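Local coordinates for protein coenzyme A transferase (Yersinia pestis, PDB 3QLI) that probably transfers coenzyme A from an acyl-CoA to a carboxylate such as acetate, at residues Gly376-Ser384 and Thr409-Gly417. Residues are numbered along the deposited sequence; the frame is centred on the assembly and turned at random.
Sequences GRSIIATPS and THYIVTEFG
H410 lays the edge of its imidazole against the backbone of G376 and R377. Its ND1 accepts the S378 N-H at 3.1 Å, and the N-H points almost straight at it (168°). With CG anti to the backbone N (chi1 -171°), the ring is placed at the start of strand 377-381. CD2 of Y411 sits over one face of this ring, and Y371 meets it edge-to-face. The extended R377 chain crosses the Y411 ring at a slant, with CD 3.9 Å from CE2. The guanidinium is turned steeply to that ring, and its NH1 bonds to L231 O.

Strands 377-381 and 411-414 are parallel neighbours in the mixed sheet of the C-terminal part. Strands 332-337 and 417-420 flank this pair. Y411 N bonds to S378 O, I380 N to Y411 O, V413 N to I380 O and T382 N to V413 O. A water bridges S378 OG, H410 N and Y411 O. On one face I379 CG2 meets V413 CG2 at 3.8 Å, and A381 CB packs on V413 CB; helix 220-230 covers A381 and V413. I380 is on the other face, against helix 363-372, whose Q363 binds CoA.

At the far end E415 OE1 takes the S384 N-H at 2.8 Å through the syn lone pair. S384 OG donates to OE2 at 2.7 Å, from above the carboxylate plane. T414 OG1 accepts from F416 N in an ST turn and bonds to L436 O.

Side-chain acceptors take backbone N-H groups at both ends of the ladder. Two donors from S384 would favour a charged E415 carboxylate, though nearby E220 may act against this.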
loop_
_atom_site.group_PDB
_atom_site.type_symbol
_atom_site.label_atom_id
_atom_site.label_comp_id
_atom_site.label_asym_id
_atom_site.label_seq_id
_atom_site.Cartn_x
_atom_site.Cartn_y
_atom_site.Cartn_z
ATOM N N GLY A 376 -9.000 1.005 -15.757
ATOM C CA GLY A 376 -8.668 -0.208 -15.016
ATOM C C GLY A 376 -9.696 -0.594 -13.963
ATOM O O GLY A 376 -10.412 0.268 -13.426
ATOM N N ARG A 377 -9.774 -1.893 -13.670
ATOM C CA ARG A 377 -10.633 -2.396 -12.602
ATOM C C ARG A 377 -9.916 -3.475 -11.801
ATOM O O ARG A 377 -9.339 -4.403 -12.379
ATOM C CB ARG A 377 -11.926 -3.009 -13.169
ATOM C CG ARG A 377 -12.830 -2.036 -13.906
ATOM C CD ARG A 377 -14.146 -2.699 -14.340
ATOM N NE ARG A 377 -15.013 -1.717 -14.996
ATOM C CZ ARG A 377 -15.619 -1.897 -16.167
ATOM N NH1 ARG A 377 -15.488 -3.042 -16.829
ATOM N NH2 ARG A 377 -16.368 -0.923 -16.672
ATOM N N SER A 378 -9.967 -3.357 -10.478
ATOM C CA SER A 378 -9.514 -4.439 -9.603
ATOM C C SER A 378 -10.734 -5.190 -9.064
ATOM O O SER A 378 -11.663 -4.581 -8.538
ATOM C CB SER A 378 -8.706 -3.891 -8.422
ATOM O OG SER A 378 -8.711 -4.824 -7.350
ATOM N N ILE A 379 -10.728 -6.509 -9.221
ATOM C CA ILE A 379 -11.823 -7.357 -8.775
ATOM C C ILE A 379 -11.296 -8.340 -7.732
ATOM O O ILE A 379 -10.258 -8.985 -7.930
ATOM C CB ILE A 379 -12.419 -8.167 -9.950
ATOM C CG1 ILE A 379 -13.047 -7.211 -10.973
ATOM C CG2 ILE A 379 -13.445 -9.183 -9.432
ATOM C CD1 ILE A 379 -13.217 -7.807 -12.366
ATOM N N ILE A 380 -11.998 -8.440 -6.614
ATOM C CA ILE A 380 -11.683 -9.466 -5.625
ATOM C C ILE A 380 -12.966 -10.271 -5.455
ATOM O O ILE A 380 -14.023 -9.709 -5.193
ATOM C CB ILE A 380 -11.240 -8.860 -4.296
ATOM C CG1 ILE A 380 -9.862 -8.184 -4.466
ATOM C CG2 ILE A 380 -11.206 -9.939 -3.219
ATOM C CD1 ILE A 380 -9.397 -7.378 -3.236
ATOM N N ALA A 381 -12.875 -11.581 -5.643
ATOM C CA ALA A 381 -14.074 -12.410 -5.724
ATOM C C ALA A 381 -14.029 -13.541 -4.716
ATOM O O ALA A 381 -12.956 -14.073 -4.416
ATOM C CB ALA A 381 -14.218 -12.980 -7.133
ATOM N N THR A 382 -15.196 -13.922 -4.205
ATOM C CA THR A 382 -15.299 -15.125 -3.380
ATOM C C THR A 382 -16.724 -15.656 -3.449
ATOM O O THR A 382 -17.666 -14.874 -3.591
ATOM C CB THR A 382 -14.976 -14.840 -1.896
ATOM O OG1 THR A 382 -15.197 -16.024 -1.113
ATOM C CG2 THR A 382 -15.869 -13.728 -1.360
ATOM N N PRO A 383 -16.887 -16.989 -3.358
ATOM C CA PRO A 383 -18.231 -17.532 -3.099
ATOM C C PRO A 383 -18.718 -16.921 -1.786
ATOM O O PRO A 383 -17.875 -16.618 -0.925
ATOM C CB PRO A 383 -17.985 -19.031 -2.885
ATOM C CG PRO A 383 -16.579 -19.293 -3.327
ATOM C CD PRO A 383 -15.825 -18.010 -3.295
ATOM N N SER A 384 -20.028 -16.769 -1.606
ATOM C CA SER A 384 -20.543 -16.079 -0.432
ATOM C C SER A 384 -20.505 -16.927 0.833
ATOM O O SER A 384 -20.567 -16.388 1.935
ATOM C CB SER A 384 -21.975 -15.593 -0.676
ATOM O OG SER A 384 -22.864 -16.693 -0.734
ATOM N N THR A 409 -9.810 -1.470 -1.572
ATOM C CA THR A 409 -10.720 -2.321 -2.324
ATOM C C THR A 409 -11.473 -1.528 -3.382
ATOM O O THR A 409 -11.918 -0.410 -3.142
ATOM C CB THR A 409 -11.711 -3.057 -1.405
ATOM O OG1 THR A 409 -10.992 -3.711 -0.353
ATOM C CG2 THR A 409 -12.489 -4.096 -2.194
ATOM N N HIS A 410 -11.601 -2.122 -4.561
ATOM C CA HIS A 410 -12.287 -1.481 -5.669
ATOM C C HIS A 410 -13.607 -2.182 -5.939
ATOM O O HIS A 410 -14.669 -1.703 -5.554
ATOM C CB HIS A 410 -11.408 -1.538 -6.920
ATOM C CG HIS A 410 -11.928 -0.729 -8.066
ATOM N ND1 HIS A 410 -11.446 -0.866 -9.351
ATOM C CD2 HIS A 410 -12.885 0.226 -8.124
ATOM C CE1 HIS A 410 -12.082 -0.029 -10.149
ATOM N NE2 HIS A 410 -12.962 0.644 -9.430
ATOM N N TYR A 411 -13.521 -3.334 -6.587
ATOM C CA TYR A 411 -14.696 -4.116 -6.926
ATOM C C TYR A 411 -14.682 -5.455 -6.220
ATOM O O TYR A 411 -13.686 -6.174 -6.277
ATOM C CB TYR A 411 -14.694 -4.427 -8.426
ATOM C CG TYR A 411 -15.416 -3.445 -9.315
ATOM C CD1 TYR A 411 -16.787 -3.529 -9.509
ATOM C CD2 TYR A 411 -14.720 -2.454 -9.987
ATOM C CE1 TYR A 411 -17.446 -2.638 -10.332
ATOM C CE2 TYR A 411 -15.368 -1.559 -10.809
ATOM C CZ TYR A 411 -16.730 -1.655 -10.980
ATOM O OH TYR A 411 -17.375 -0.761 -11.801
ATOM N N ILE A 412 -15.784 -5.809 -5.569
ATOM C CA ILE A 412 -15.877 -7.143 -4.989
ATOM C C ILE A 412 -16.977 -7.900 -5.717
ATOM O O ILE A 412 -17.910 -7.289 -6.231
ATOM C CB ILE A 412 -16.185 -7.106 -3.494
ATOM C CG1 ILE A 412 -17.436 -6.266 -3.216
ATOM C CG2 ILE A 412 -14.953 -6.580 -2.722
ATOM C CD1 ILE A 412 -17.947 -6.386 -1.771
ATOM N N VAL A 413 -16.850 -9.222 -5.768
ATOM C CA VAL A 413 -17.799 -10.061 -6.499
ATOM C C VAL A 413 -18.068 -11.345 -5.738
ATOM O O VAL A 413 -17.140 -11.967 -5.226
ATOM C CB VAL A 413 -17.254 -10.448 -7.882
ATOM C CG1 VAL A 413 -18.131 -11.555 -8.527
ATOM C CG2 VAL A 413 -17.159 -9.205 -8.782
ATOM N N THR A 414 -19.347 -11.724 -5.650
ATOM C CA THR A 414 -19.736 -13.059 -5.200
ATOM C C THR A 414 -20.704 -13.601 -6.257
ATOM O O THR A 414 -20.942 -12.949 -7.272
ATOM C CB THR A 414 -20.454 -13.050 -3.815
ATOM O OG1 THR A 414 -21.761 -12.472 -3.955
ATOM C CG2 THR A 414 -19.657 -12.270 -2.742
ATOM N N GLU A 415 -21.266 -14.781 -6.024
ATOM C CA GLU A 415 -22.235 -15.337 -6.966
ATOM C C GLU A 415 -23.509 -14.477 -7.063
ATOM O O GLU A 415 -24.314 -14.632 -7.992
ATOM C CB GLU A 415 -22.560 -16.803 -6.630
ATOM C CG GLU A 415 -23.402 -17.036 -5.370
ATOM C CD GLU A 415 -22.571 -17.230 -4.106
ATOM O OE1 GLU A 415 -21.420 -16.739 -4.038
ATOM O OE2 GLU A 415 -23.067 -17.889 -3.167
ATOM N N PHE A 416 -23.674 -13.538 -6.137
ATOM C CA PHE A 416 -24.851 -12.643 -6.167
ATOM C C PHE A 416 -24.641 -11.259 -6.802
ATOM O O PHE A 416 -25.554 -10.434 -6.832
ATOM C CB PHE A 416 -25.455 -12.514 -4.767
ATOM C CG PHE A 416 -25.894 -13.833 -4.196
ATOM C CD1 PHE A 416 -26.957 -14.526 -4.759
ATOM C CD2 PHE A 416 -25.218 -14.402 -3.136
ATOM C CE1 PHE A 416 -27.360 -15.756 -4.246
ATOM C CE2 PHE A 416 -25.614 -15.625 -2.610
ATOM C CZ PHE A 416 -26.680 -16.307 -3.168
ATOM N N GLY A 417 -23.452 -11.001 -7.336
ATOM C CA GLY A 417 -23.268 -9.773 -8.093
ATOM C C GLY A 417 -21.958 -9.087 -7.764
ATOM O O GLY A 417 -21.057 -9.724 -7.247
HETATM O O HOH W 1 -10.912 -4.890 -5.454
#